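Local coordinates for acetyltransferase (Elizabethkingia anophelis, PDB 6AO7) that binds acetyl-CoA and, as a dimeric GNAT-family acetyltransferase, transfers its acetyl group to an acceptor substrate, at the interface of chains A and B. Coordinates in Å, arbitrary orientation; residue numbers count along the deposited sequence, not the author numbering. Chains: chain A/B, Acetyltransferase.

The interface of chains A and B. Residues chain A 113, 134-135, 153-154; chain B 123, 128-129.
B:Arg128 reaches across the dimer interface to the carboxylate of A:Asp154. From CB the chain bends at chi2 (-89°) and chi3 (-64°), which turns the guanidinium toward chain A. B:Arg128 CD passes 4.0 Å from A:Asp154 OD1. B:Arg128 NE donates a nearly straight hydrogen bond to A:Asp154 OD1, 3.0 Å away and in the guanidinium plane. The hydroxyl OG1 of A:Thr153 sits well off that plane, 3.6 Å from B:Arg128 CZ. B:Arg128 NH2 forms a salt bridge with A:Asp154 OD2 at 2.8 Å and a weak bond to the amide OD1 of A:Asn135. The grip is side-on: NE and NH2 each take a syn lone pair of one carboxylate oxygen. Carboxylate and guanidinium are nearly coplanar (22°), the NH2 bond being slightly tilted from the guanidinium plane. A:Asp154 OD2 also accepts the backbone N of A:Asn135 (2.7 Å), met on the anti side but tilted from the carboxylate plane, which helps fix the carboxylate. Two waters link A:Asp154 OD1 to B:Ile129, one through its backbone N and the other through its backbone O.

Nearby, A:Asn113 and B:Gln123 pair through two hydrogen bonds. A:Asn113 ND2 donates to B:Gln123 OE1 (2.8 Å), and B:Gln123 NE2 donates to the backbone O of A:Asn113 (2.9 Å), from above its carbonyl plane. OD1 of A:Asn113 accepts the backbone N of A:Asp154, tying both contacts together. This polar patch, repeated by the two-fold axis, joins strand 128-133 and helix 116-124 of one subunit to loops of the other and supports the dimer.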
loop_
_atom_site.group_PDB
_atom_site.type_symbol
_atom_site.label_atom_id
_atom_site.label_comp_id
_atom_site.label_asym_id
_atom_site.label_seq_id
_atom_site.Cartn_x
_atom_site.Cartn_y
_atom_site.Cartn_z
ATOM N N ASN A 113 6.852 -2.936 -0.918
ATOM C CA ASN A 113 5.710 -2.555 -1.752
ATOM C C ASN A 113 4.686 -3.684 -1.865
ATOM O O ASN A 113 3.492 -3.424 -2.016
ATOM C CB ASN A 113 6.175 -2.118 -3.146
ATOM C CG ASN A 113 6.991 -3.179 -3.860
ATOM O OD1 ASN A 113 8.200 -3.264 -3.681
ATOM N ND2 ASN A 113 6.334 -3.972 -4.706
ATOM N N LYS A 134 12.671 4.040 -3.833
ATOM C CA LYS A 134 12.707 3.219 -5.039
ATOM C C LYS A 134 13.915 2.290 -5.041
ATOM O O LYS A 134 15.049 2.720 -4.803
ATOM C CB LYS A 134 12.727 4.105 -6.283
ATOM C CG LYS A 134 12.774 3.321 -7.590
ATOM C CD LYS A 134 12.905 4.244 -8.789
ATOM C CE LYS A 134 13.103 3.457 -10.074
ATOM N NZ LYS A 134 13.140 4.350 -11.267
ATOM N N ASN A 135 13.668 1.008 -5.320
ATOM C CA ASN A 135 14.717 -0.008 -5.434
ATOM C C ASN A 135 15.515 -0.197 -4.144
ATOM O O ASN A 135 16.648 -0.679 -4.185
ATOM C CB ASN A 135 15.671 0.297 -6.599
ATOM C CG ASN A 135 15.088 -0.098 -7.946
ATOM O OD1 ASN A 135 14.208 -0.959 -8.032
ATOM N ND2 ASN A 135 15.586 0.523 -9.007
ATOM N N THR A 153 10.532 -4.723 -4.473
ATOM C CA THR A 153 11.679 -3.908 -4.873
ATOM C C THR A 153 11.831 -2.626 -4.064
ATOM O O THR A 153 12.958 -2.184 -3.811
ATOM C CB THR A 153 11.575 -3.515 -6.353
ATOM O OG1 THR A 153 10.301 -2.910 -6.578
ATOM C CG2 THR A 153 11.722 -4.718 -7.264
ATOM N N ASP A 154 10.729 -1.986 -3.693
ATOM C CA ASP A 154 10.762 -0.648 -3.126
ATOM C C ASP A 154 10.313 -0.683 -1.673
ATOM O O ASP A 154 9.549 -1.558 -1.259
ATOM C CB ASP A 154 9.859 0.307 -3.919
ATOM C CG ASP A 154 10.038 0.181 -5.425
ATOM O OD1 ASP A 154 9.019 0.206 -6.152
ATOM O OD2 ASP A 154 11.188 0.052 -5.901
ATOM N N GLN B 123 -0.206 -3.442 -8.815
ATOM C CA GLN B 123 1.174 -3.918 -8.885
ATOM C C GLN B 123 1.272 -5.245 -9.621
ATOM O O GLN B 123 2.244 -5.480 -10.352
ATOM C CB GLN B 123 1.766 -4.046 -7.484
ATOM C CG GLN B 123 1.919 -2.706 -6.812
ATOM C CD GLN B 123 2.652 -2.863 -5.512
ATOM O OE1 GLN B 123 3.866 -3.024 -5.500
ATOM N NE2 GLN B 123 1.916 -2.849 -4.409
ATOM N N ARG B 128 4.219 0.385 -10.432
ATOM C CA ARG B 128 5.098 0.553 -9.280
ATOM C C ARG B 128 4.573 1.702 -8.431
ATOM O O ARG B 128 4.093 2.701 -8.966
ATOM C CB ARG B 128 6.534 0.859 -9.719
ATOM C CG ARG B 128 7.186 -0.216 -10.577
ATOM C CD ARG B 128 7.903 -1.274 -9.747
ATOM N NE ARG B 128 9.031 -0.745 -8.974
ATOM C CZ ARG B 128 10.279 -0.651 -9.428
ATOM N NH1 ARG B 128 10.571 -1.041 -10.658
ATOM N NH2 ARG B 128 11.242 -0.164 -8.646
ATOM N N ILE B 129 4.691 1.584 -7.110
ATOM C CA ILE B 129 4.310 2.709 -6.263
ATOM C C ILE B 129 5.357 3.810 -6.404
ATOM O O ILE B 129 6.558 3.559 -6.256
ATOM C CB ILE B 129 4.144 2.253 -4.810
ATOM C CG1 ILE B 129 3.056 1.180 -4.714
ATOM C CG2 ILE B 129 3.840 3.437 -3.922
ATOM C CD1 ILE B 129 2.861 0.669 -3.308
HETATM O O HOH W 1 6.156 -0.552 -6.139
HETATM O O HOH W 2 8.912 2.915 -7.416
#